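Side-chain contacts in peptidoglycan synthetase penicillin-binding protein 3 (Bifidobacterium adolescentis, PDB 4YE5), which probably binds penicillin and, as a member of the transpeptidase family, is expected to cross-link peptidoglycan strands in the cell wall: residues N361-K365 with F366-Q370; R451-E455 with S456-Q460; A540-G543 with E544-Q548. One frame throughout, in Å; residues are numbered along the deposited sequence.

Contact 1 of 3, residues N361-K365 with F366-Q370; sequences NFISK and FGIGQ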
ATOM      1  N   ASN A 361      16.290 -14.176 -18.946  1.00 25.97           N
ATOM      2  CA  ASN A 361      15.663 -13.050 -19.624  1.00 30.96           C
ATOM      3  C   ASN A 361      14.156 -13.068 -19.504  1.00 25.87           C
ATOM      4  O   ASN A 361      13.556 -12.060 -19.180  1.00 23.48           O
ATOM      5  CB  ASN A 361      16.045 -13.010 -21.105  1.00 43.87           C
ATOM      6  CG  ASN A 361      15.330 -11.900 -21.854  1.00 56.96           C
ATOM      7  OD1 ASN A 361      15.738 -10.738 -21.802  1.00 61.83           O
ATOM      8  ND2 ASN A 361      14.253 -12.252 -22.554  1.00 60.56           N
ATOM      9  N   PHE A 362      13.532 -14.213 -19.751  1.00 25.85           N
ATOM     10  CA  PHE A 362      12.077 -14.232 -19.673  1.00 27.60           C
ATOM     11  C   PHE A 362      11.532 -14.125 -18.267  1.00 35.33           C
ATOM     12  O   PHE A 362      10.546 -13.439 -18.046  1.00 41.16           O
ATOM     13  CB  PHE A 362      11.452 -15.354 -20.503  1.00 20.66           C
ATOM     14  CG  PHE A 362      11.344 -14.981 -21.965  1.00 26.91           C
ATOM     15  CD1 PHE A 362      10.266 -14.235 -22.426  1.00 29.82           C
ATOM     16  CD2 PHE A 362      12.357 -15.302 -22.852  1.00 25.35           C
ATOM     17  CE1 PHE A 362      10.188 -13.858 -23.773  1.00 29.84           C
ATOM     18  CE2 PHE A 362      12.287 -14.936 -24.193  1.00 28.40           C
ATOM     19  CZ  PHE A 362      11.201 -14.216 -24.655  1.00 26.89           C
ATOM     20  N   ILE A 363      12.205 -14.731 -17.303  1.00 27.26           N
ATOM     21  CA  ILE A 363      11.767 -14.547 -15.926  1.00 23.92           C
ATOM     22  C   ILE A 363      11.907 -13.080 -15.512  1.00 22.52           C
ATOM     23  O   ILE A 363      10.966 -12.473 -14.993  1.00 19.26           O
ATOM     24  CB  ILE A 363      12.492 -15.515 -14.985  1.00 25.74           C
ATOM     25  CG1 ILE A 363      12.017 -16.940 -15.315  1.00 25.21           C
ATOM     26  CG2 ILE A 363      12.184 -15.157 -13.509  1.00 23.60           C
ATOM     27  CD1 ILE A 363      12.975 -17.993 -14.948  1.00 33.83           C
ATOM     28  N   SER A 364      13.069 -12.502 -15.783  1.00 20.99           N
ATOM     29  CA  SER A 364      13.327 -11.104 -15.461  1.00 23.20           C
ATOM     30  C   SER A 364      12.361 -10.167 -16.199  1.00 21.64           C
ATOM     31  O   SER A 364      11.857  -9.201 -15.626  1.00 22.31           O
ATOM     32  CB  SER A 364      14.765 -10.749 -15.857  1.00 23.24           C
ATOM     33  OG  SER A 364      15.120  -9.476 -15.347  1.00 31.14           O
ATOM     34  N   LYS A 365      12.118 -10.451 -17.477  1.00 19.59           N
ATOM     35  CA  LYS A 365      11.208  -9.636 -18.287  1.00 24.58           C
ATOM     36  C   LYS A 365       9.806  -9.518 -17.668  1.00 25.51           C
ATOM     37  O   LYS A 365       9.116  -8.517 -17.870  1.00 22.53           O
ATOM     38  CB  LYS A 365      11.075 -10.246 -19.678  1.00 23.31           C
ATOM     39  CG  LYS A 365      10.975  -9.272 -20.827  1.00 41.30           C
ATOM     40  CD  LYS A 365      10.961 -10.081 -22.137  1.00 52.44           C
ATOM     41  CE  LYS A 365      11.110  -9.220 -23.381  1.00 60.33           C
ATOM     42  NZ  LYS A 365      11.287 -10.090 -24.584  1.00 65.82           N
ATOM     43  N   PHE A 366       9.373 -10.538 -16.938  1.00 20.44           N
ATOM     44  CA  PHE A 366       8.054 -10.489 -16.275  1.00 16.96           C
ATOM     45  C   PHE A 366       8.066  -9.645 -14.996  1.00 18.61           C
ATOM     46  O   PHE A 366       7.044  -9.528 -14.303  1.00 21.47           O
ATOM     47  CB  PHE A 366       7.561 -11.902 -15.946  1.00 17.07           C
ATOM     48  CG  PHE A 366       6.878 -12.601 -17.093  1.00 18.51           C
ATOM     49  CD1 PHE A 366       5.505 -12.490 -17.270  1.00 19.42           C
ATOM     50  CD2 PHE A 366       7.603 -13.374 -17.990  1.00 17.88           C
ATOM     51  CE1 PHE A 366       4.862 -13.149 -18.320  1.00 19.41           C
ATOM     52  CE2 PHE A 366       6.981 -14.026 -19.046  1.00 22.27           C
ATOM     53  CZ  PHE A 366       5.611 -13.919 -19.219  1.00 20.32           C
ATOM     54  N   GLY A 367       9.212  -9.048 -14.677  1.00 25.51           N
ATOM     55  CA  GLY A 367       9.322  -8.175 -13.507  1.00 22.23           C
ATOM     56  C   GLY A 367       9.913  -8.837 -12.261  1.00 24.19           C
ATOM     57  O   GLY A 367       9.987  -8.220 -11.191  1.00 19.84           O
ATOM     58  N   ILE A 368      10.330 -10.092 -12.386  1.00 23.43           N
ATOM     59  CA  ILE A 368      10.869 -10.834 -11.227  1.00 18.30           C
ATOM     60  C   ILE A 368      12.247 -10.292 -10.890  1.00 23.80           C
ATOM     61  O   ILE A 368      13.061 -10.079 -11.788  1.00 23.12           O
ATOM     62  CB  ILE A 368      10.966 -12.344 -11.537  1.00 22.85           C
ATOM     63  CG1 ILE A 368       9.590 -12.910 -11.927  1.00 21.12           C
ATOM     64  CG2 ILE A 368      11.556 -13.130 -10.376  1.00 17.39           C
ATOM     65  CD1 ILE A 368       8.435 -12.390 -11.100  1.00 18.19           C
ATOM     66  N   GLY A 369      12.514 -10.069  -9.602  1.00 18.12           N
ATOM     67  CA  GLY A 369      13.812  -9.572  -9.168  1.00 21.25           C
ATOM     68  C   GLY A 369      13.941  -8.055  -9.258  1.00 25.99           C
ATOM     69  O   GLY A 369      14.987  -7.495  -8.959  1.00 27.24           O
ATOM     70  N   GLN A 370      12.870  -7.384  -9.671  1.00 25.23           N
ATOM     71  CA  GLN A 370      12.890  -5.931  -9.795  1.00 28.49           C
ATOM     72  C   GLN A 370      11.823  -5.279  -8.916  1.00 25.18           C
ATOM     73  O   GLN A 370      10.759  -5.863  -8.662  1.00 20.49           O
ATOM     74  CB  GLN A 370      12.666  -5.545 -11.253  1.00 34.04           C
ATOM     75  CG  GLN A 370      13.579  -6.278 -12.210  1.00 44.67           C
ATOM     76  CD  GLN A 370      13.060  -6.244 -13.618  1.00 51.10           C
ATOM     77  OE1 GLN A 370      12.970  -5.182 -14.230  1.00 54.21           O
ATOM     78  NE2 GLN A 370      12.691  -7.409 -14.141  1.00 48.71           N
TER
HETATM   79  O   HOH W   1      15.556  -9.293 -12.507  1.00 32.36           O

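Contact 2 of 3, residues R451-E455 with S456-Q460; sequences RVIDE and SVASQ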
ATOM      1  N   ARG A 451       5.968  -4.425 -23.748  1.00 23.84           N
ATOM      2  CA  ARG A 451       5.516  -5.722 -24.237  1.00 25.81           C
ATOM      3  C   ARG A 451       6.471  -6.806 -23.759  1.00 26.98           C
ATOM      4  O   ARG A 451       7.671  -6.749 -24.048  1.00 23.10           O
ATOM      5  CB  ARG A 451       5.428  -5.758 -25.770  1.00 23.38           C
ATOM      6  CG  ARG A 451       5.075  -7.165 -26.315  1.00 23.19           C
ATOM      7  CD  ARG A 451       4.417  -7.123 -27.717  1.00 24.41           C
ATOM      8  NE  ARG A 451       3.232  -6.269 -27.727  1.00 24.43           N
ATOM      9  CZ  ARG A 451       2.041  -6.617 -27.241  1.00 26.97           C
ATOM     10  NH1 ARG A 451       1.855  -7.817 -26.698  1.00 22.42           N
ATOM     11  NH2 ARG A 451       1.033  -5.762 -27.300  1.00 23.77           N
ATOM     12  N   VAL A 452       5.935  -7.809 -23.063  1.00 20.32           N
ATOM     13  CA  VAL A 452       6.755  -8.924 -22.578  1.00 21.32           C
ATOM     14  C   VAL A 452       6.783 -10.067 -23.599  1.00 26.49           C
ATOM     15  O   VAL A 452       7.838 -10.659 -23.853  1.00 23.25           O
ATOM     16  CB  VAL A 452       6.253  -9.439 -21.201  1.00 21.57           C
ATOM     17  CG1 VAL A 452       7.082 -10.622 -20.738  1.00 18.29           C
ATOM     18  CG2 VAL A 452       6.298  -8.315 -20.152  1.00 18.89           C
ATOM     19  N   ILE A 453       5.617 -10.365 -24.179  1.00 23.24           N
ATOM     20  CA  ILE A 453       5.452 -11.433 -25.166  1.00 21.06           C
ATOM     21  C   ILE A 453       4.421 -10.984 -26.203  1.00 21.74           C
ATOM     22  O   ILE A 453       3.637 -10.057 -25.945  1.00 21.43           O
ATOM     23  CB  ILE A 453       4.917 -12.747 -24.527  1.00 25.21           C
ATOM     24  CG1 ILE A 453       3.748 -12.429 -23.583  1.00 22.27           C
ATOM     25  CG2 ILE A 453       6.027 -13.486 -23.758  1.00 22.87           C
ATOM     26  CD1 ILE A 453       3.121 -13.668 -22.925  1.00 18.04           C
ATOM     27  N   ASP A 454       4.406 -11.655 -27.352  1.00 22.77           N
ATOM     28  CA  ASP A 454       3.399 -11.373 -28.367  1.00 28.97           C
ATOM     29  C   ASP A 454       2.004 -11.621 -27.798  1.00 27.78           C
ATOM     30  O   ASP A 454       1.823 -12.503 -26.951  1.00 25.42           O
ATOM     31  CB  ASP A 454       3.599 -12.258 -29.604  1.00 24.86           C
ATOM     32  CG  ASP A 454       4.871 -11.940 -30.368  1.00 29.18           C
ATOM     33  OD1 ASP A 454       5.609 -10.991 -30.012  1.00 28.38           O
ATOM     34  OD2 ASP A 454       5.111 -12.641 -31.367  1.00 30.88           O
ATOM     35  N   GLU A 455       1.024 -10.856 -28.280  1.00 25.02           N
ATOM     36  CA  GLU A 455      -0.374 -11.056 -27.906  1.00 27.65           C
ATOM     37  C   GLU A 455      -0.859 -12.481 -28.224  1.00 27.65           C
ATOM     38  O   GLU A 455      -1.626 -13.086 -27.472  1.00 24.12           O
ATOM     39  CB  GLU A 455      -1.264 -10.020 -28.607  1.00 29.51           C
ATOM     40  CG  GLU A 455      -2.747 -10.162 -28.296  1.00 28.46           C
ATOM     41  CD  GLU A 455      -3.589  -9.012 -28.856  1.00 30.56           C
ATOM     42  OE1 GLU A 455      -3.063  -7.888 -29.047  1.00 33.24           O
ATOM     43  OE2 GLU A 455      -4.780  -9.247 -29.122  1.00 39.86           O
ATOM     44  N   SER A 456      -0.390 -13.038 -29.328  1.00 25.03           N
ATOM     45  CA  SER A 456      -0.808 -14.381 -29.684  1.00 24.03           C
ATOM     46  C   SER A 456      -0.236 -15.404 -28.669  1.00 26.28           C
ATOM     47  O   SER A 456      -0.884 -16.382 -28.315  1.00 24.29           O
ATOM     48  CB  SER A 456      -0.381 -14.694 -31.119  1.00 25.73           C
ATOM     49  OG  SER A 456       1.021 -14.575 -31.262  1.00 35.34           O
ATOM     50  N   VAL A 457       0.961 -15.148 -28.163  1.00 26.95           N
ATOM     51  CA  VAL A 457       1.548 -16.039 -27.166  1.00 24.19           C
ATOM     52  C   VAL A 457       0.786 -15.923 -25.846  1.00 23.77           C
ATOM     53  O   VAL A 457       0.489 -16.929 -25.194  1.00 24.46           O
ATOM     54  CB  VAL A 457       3.056 -15.732 -26.938  1.00 26.26           C
ATOM     55  CG1 VAL A 457       3.598 -16.440 -25.656  1.00 20.65           C
ATOM     56  CG2 VAL A 457       3.858 -16.123 -28.165  1.00 23.21           C
ATOM     57  N   ALA A 458       0.472 -14.689 -25.456  1.00 20.48           N
ATOM     58  CA  ALA A 458      -0.368 -14.449 -24.299  1.00 18.54           C
ATOM     59  C   ALA A 458      -1.716 -15.186 -24.402  1.00 19.19           C
ATOM     60  O   ALA A 458      -2.186 -15.757 -23.414  1.00 20.23           O
ATOM     61  CB  ALA A 458      -0.586 -12.959 -24.097  1.00 18.42           C
ATOM     62  N   SER A 459      -2.338 -15.159 -25.584  1.00 19.68           N
ATOM     63  CA  SER A 459      -3.608 -15.847 -25.783  1.00 22.88           C
ATOM     64  C   SER A 459      -3.485 -17.343 -25.569  1.00 21.37           C
ATOM     65  O   SER A 459      -4.380 -17.964 -25.005  1.00 22.33           O
ATOM     66  CB  SER A 459      -4.133 -15.620 -27.211  1.00 24.33           C
ATOM     67  OG  SER A 459      -4.634 -14.307 -27.314  1.00 38.91           O
ATOM     68  N   GLN A 460      -2.408 -17.927 -26.079  1.00 24.02           N
ATOM     69  CA  GLN A 460      -2.205 -19.374 -25.959  1.00 24.62           C
ATOM     70  C   GLN A 460      -1.945 -19.775 -24.512  1.00 20.20           C
ATOM     71  O   GLN A 460      -2.399 -20.828 -24.062  1.00 19.22           O
ATOM     72  CB  GLN A 460      -1.059 -19.829 -26.866  1.00 21.56           C
ATOM     73  CG  GLN A 460      -1.409 -19.679 -28.343  1.00 29.96           C
ATOM     74  CD  GLN A 460      -0.225 -19.892 -29.284  1.00 33.89           C
ATOM     75  OE1 GLN A 460       0.911 -20.090 -28.857  1.00 32.65           O
ATOM     76  NE2 GLN A 460      -0.498 -19.842 -30.578  1.00 35.86           N
TER
HETATM   77  O   HOH W   2       2.725 -13.547 -33.136  1.00 46.69           O
HETATM   78  O   HOH W   3      -3.839 -12.080 -25.627  1.00 22.92           O

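Contact 3 of 3, residues A540-G543 with E544-Q548; sequences AEIG and EFLMQ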
ATOM      1  N   ALA A 540     -11.368 -18.088  -5.350  1.00 14.27           N
ATOM      2  CA  ALA A 540     -12.715 -18.186  -5.907  1.00 21.11           C
ATOM      3  C   ALA A 540     -13.803 -17.497  -5.063  1.00 18.40           C
ATOM      4  O   ALA A 540     -14.782 -16.973  -5.606  1.00 17.47           O
ATOM      5  CB  ALA A 540     -13.083 -19.670  -6.185  1.00 17.06           C
ATOM      6  N   GLU A 541     -13.641 -17.505  -3.745  1.00 17.67           N
ATOM      7  CA  GLU A 541     -14.542 -16.752  -2.862  1.00 18.52           C
ATOM      8  C   GLU A 541     -14.429 -15.244  -3.152  1.00 22.42           C
ATOM      9  O   GLU A 541     -15.420 -14.528  -3.214  1.00 19.05           O
ATOM     10  CB  GLU A 541     -14.189 -16.998  -1.391  1.00 19.32           C
ATOM     11  CG  GLU A 541     -14.519 -18.394  -0.870  1.00 37.56           C
ATOM     12  CD  GLU A 541     -16.017 -18.627  -0.771  1.00 50.97           C
ATOM     13  OE1 GLU A 541     -16.688 -17.800  -0.108  1.00 54.81           O
ATOM     14  OE2 GLU A 541     -16.521 -19.619  -1.371  1.00 52.93           O
ATOM     15  N   ILE A 542     -13.208 -14.764  -3.324  1.00 17.67           N
ATOM     16  CA  ILE A 542     -12.993 -13.366  -3.684  1.00 15.76           C
ATOM     17  C   ILE A 542     -13.558 -13.117  -5.081  1.00 18.89           C
ATOM     18  O   ILE A 542     -14.295 -12.152  -5.298  1.00 18.84           O
ATOM     19  CB  ILE A 542     -11.502 -13.014  -3.605  1.00 16.75           C
ATOM     20  CG1 ILE A 542     -11.016 -13.174  -2.157  1.00 14.56           C
ATOM     21  CG2 ILE A 542     -11.232 -11.582  -4.139  1.00 11.23           C
ATOM     22  CD1 ILE A 542      -9.470 -13.262  -2.046  1.00 11.62           C
ATOM     23  N   GLY A 543     -13.235 -14.013  -6.012  1.00 15.13           N
ATOM     24  CA  GLY A 543     -13.761 -13.939  -7.370  1.00 18.29           C
ATOM     25  C   GLY A 543     -15.281 -13.825  -7.435  1.00 18.71           C
ATOM     26  O   GLY A 543     -15.822 -12.954  -8.124  1.00 20.40           O
ATOM     27  N   GLU A 544     -15.977 -14.690  -6.705  1.00 21.34           N
ATOM     28  CA  GLU A 544     -17.435 -14.619  -6.630  1.00 26.38           C
ATOM     29  C   GLU A 544     -17.932 -13.237  -6.197  1.00 23.52           C
ATOM     30  O   GLU A 544     -18.849 -12.684  -6.788  1.00 21.22           O
ATOM     31  CB  GLU A 544     -17.986 -15.666  -5.656  1.00 27.50           C
ATOM     32  CG  GLU A 544     -19.500 -15.568  -5.495  1.00 28.09           C
ATOM     33  CD  GLU A 544     -20.058 -16.414  -4.354  1.00 36.40           C
ATOM     34  OE1 GLU A 544     -19.444 -16.480  -3.258  1.00 36.39           O
ATOM     35  OE2 GLU A 544     -21.127 -17.014  -4.562  1.00 43.67           O
ATOM     36  N   PHE A 545     -17.335 -12.686  -5.148  1.00 19.90           N
ATOM     37  CA  PHE A 545     -17.744 -11.360  -4.670  1.00 23.04           C
ATOM     38  C   PHE A 545     -17.543 -10.288  -5.753  1.00 20.11           C
ATOM     39  O   PHE A 545     -18.393  -9.436  -5.932  1.00 18.22           O
ATOM     40  CB  PHE A 545     -16.948 -10.990  -3.410  1.00 23.19           C
ATOM     41  CG  PHE A 545     -17.150  -9.563  -2.950  1.00 28.07           C
ATOM     42  CD1 PHE A 545     -18.295  -9.198  -2.245  1.00 23.61           C
ATOM     43  CD2 PHE A 545     -16.187  -8.603  -3.196  1.00 24.72           C
ATOM     44  CE1 PHE A 545     -18.485  -7.887  -1.822  1.00 24.32           C
ATOM     45  CE2 PHE A 545     -16.359  -7.290  -2.768  1.00 18.52           C
ATOM     46  CZ  PHE A 545     -17.510  -6.934  -2.082  1.00 23.36           C
ATOM     47  N   LEU A 546     -16.406 -10.335  -6.455  1.00 18.89           N
ATOM     48  CA  LEU A 546     -16.078  -9.322  -7.472  1.00 21.33           C
ATOM     49  C   LEU A 546     -16.998  -9.338  -8.684  1.00 19.59           C
ATOM     50  O   LEU A 546     -17.352  -8.285  -9.208  1.00 17.65           O
ATOM     51  CB  LEU A 546     -14.642  -9.478  -7.955  1.00 19.62           C
ATOM     52  CG  LEU A 546     -13.524  -9.138  -6.972  1.00 16.99           C
ATOM     53  CD1 LEU A 546     -12.180  -9.634  -7.526  1.00 12.27           C
ATOM     54  CD2 LEU A 546     -13.478  -7.623  -6.686  1.00 16.17           C
HETATM   55  N   MSE A 547     -17.375 -10.529  -9.147  1.00 16.46           N
HETATM   56  CA  MSE A 547     -18.300 -10.622 -10.274  1.00 19.79           C
HETATM   57  C   MSE A 547     -19.665 -10.055  -9.884  1.00 21.22           C
HETATM   58  O   MSE A 547     -20.326  -9.435 -10.700  1.00 23.48           O
HETATM   59  CB  MSE A 547     -18.467 -12.077 -10.768  1.00 18.03           C
HETATM   60  CG  MSE A 547     -17.191 -12.793 -11.144  1.00 22.07           C
HETATM   61 SE   MSE A 547     -16.300 -12.030 -12.698  0.60 21.54          SE
HETATM   62  CE  MSE A 547     -14.962 -10.967 -11.805  1.00 16.68           C
ATOM     63  N   GLN A 548     -20.093 -10.290  -8.649  1.00 23.71           N
ATOM     64  CA  GLN A 548     -21.389  -9.767  -8.176  1.00 25.73           C
ATOM     65  C   GLN A 548     -21.317  -8.259  -7.948  1.00 24.47           C
ATOM     66  O   GLN A 548     -22.199  -7.525  -8.371  1.00 26.03           O
ATOM     67  CB  GLN A 548     -21.823 -10.475  -6.875  1.00 29.43           C
ATOM     68  CG  GLN A 548     -22.929  -9.748  -6.052  1.00 44.78           C
ATOM     69  CD  GLN A 548     -24.345 -10.167  -6.437  1.00 53.89           C
ATOM     70  OE1 GLN A 548     -24.542 -11.182  -7.107  1.00 55.11           O
ATOM     71  NE2 GLN A 548     -25.338  -9.386  -6.006  1.00 51.73           N
TER
HETATM   72  O   HOH W   4     -17.605 -14.891  -1.820  1.00 25.66           O
HETATM   73  O   HOH W   5     -18.173 -18.860  -3.654  1.00 49.97           O

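Contact 1 of 3, residues N361-K365 with F366-Q370
The carbonyl oxygen of S364 receives the backbone N-H of G367, with S364 O and G367 N 2.8 Å apart and an N-H...O angle of 155°. The donor stands above the carbonyl plane, 52° out of it, as the chain folds back over the last turn of helix 356-365. G367 is the first residue to leave helical geometry, and its positive phi marks a Schellman motif; a type II turn runs on from G367 to Q370. One residue earlier, F366 N divides itself between two weak bonds, to F362 O at 3.3 Å and to I363 O at 3.2 Å. The same F362 O meets the F366 ring at its edge, in plane, 2.9 Å from CD2. With CG1 of I363 beside the backbone N (chi1 -68°), CG2 falls anti to it and comes 3.6 Å from I368 CB. A water bridges two polar atoms, 2.9 Å from S364 OG and donating to I368 O at 2.7 Å. Backbone and water bonds thus close the helix end, while the buried I363, F366 and I368 side chains carry the packing, F366 and I368 on L292 of helix 290-299.

Contact 2 of 3, residues R451-E455 with S456-Q460
I453 reaches along the first turn of helix 455-470 and lays its CD1 methyl against two residues, 3.9 Å from V457 CG1 and 4.0 Å from A458 CB. Its CG1 occupies the position between backbone N and carbonyl carbon (chi1 46°), and the extended second torsion carries CD1 over the start of the helix. D454, the next residue, turns its CB toward S456 OG and V457 CG2, but its carboxylate and the serine hydroxyl meet through a water: this donates to D454 OD2 at 3.1 Å and lies 2.7 Å from S456 OG. A second water joins E455 O to S459 OG, beside the direct bond from S459 N to E455 O of 2.9 Å. The bond from A458 N to D454 O, 3.0 Å long, is the straighter of the two, with an N-H...O angle of 170°, in the carbonyl plane. Before the helix, the R451 guanidinium turns its edge to I453 O; NH1 to O is 3.0 Å, and the bond lies in both the carbonyl and guanidinium planes. D454 N bonds to Q299 OE1, and I453 also rests on S295 and I418. D454 holds the N-cap position, and its side chain makes no capping bond. The packing over this first turn is consistent with a hydrophobic staple, I453 at N' against A458 at N4.

Contact 3 of 3, residues A540-G543 with E544-Q548
I542 and L546, one turn apart, run alongside each other in the same direction on helix 535-549, which packs against the central antiparallel sheet of a transpeptidase domain in the beta-lactamase clan. From the backbone outward, CB of L546 sits 3.7 Å from G543 O. L546 CG comes to 3.5 Å from I542 O, and L546 CD1 ends 4.0 Å from I542 CG2. With CG of L546 anti to its carbonyl carbon (chi1 -69°), the chain runs back past the preceding turn. Both residues reach the sheet, I542 on V247 and V521, L546 on V247 and I519. The backbone beneath is regular: L546 N donates to I542 O at 3.0 Å and M547 N to G543 O, each almost in line with the carbonyl bond, whereas E544 N and F545 N are tilted 31° from the carbonyl planes of A540 and E541. On another side of the helix two carboxylates approach, E541 OE1 and E544 OE1 4.4 Å apart. A water probably eases their like charges, donating to E541 OE2 at 2.9 Å and weakly to E544 OE1. F545 stacks its ring with Y226 of helix 221-238. M547, a selenomethionine, brings CG to 3.3 Å from G543 O.

Along the chain the contacts come in series, 361-370, 451-460 and 540-548. Contacts 1 and 2 are neighbours, their centres about 15 Å apart, and they touch where F366 CE2 lies 3.8 Å from V452 CG1. Both pack on helices 290-299 and 408-419, so a helix end and a helix start meet round a shared core; an SxxK-type pattern, as expected of penicillin-binding proteins, lies at the N-terminal end of helix 290-299. Contact 3 stands apart, its centre about 29 Å from contact 1 and 26 Å from contact 2. It covers strands 242-249 and 517-524 of the five-stranded sheet. Contacts 1 and 2 thus belong to the helical part beside the probable active-site helix, contact 3 to the sheet-covering helix.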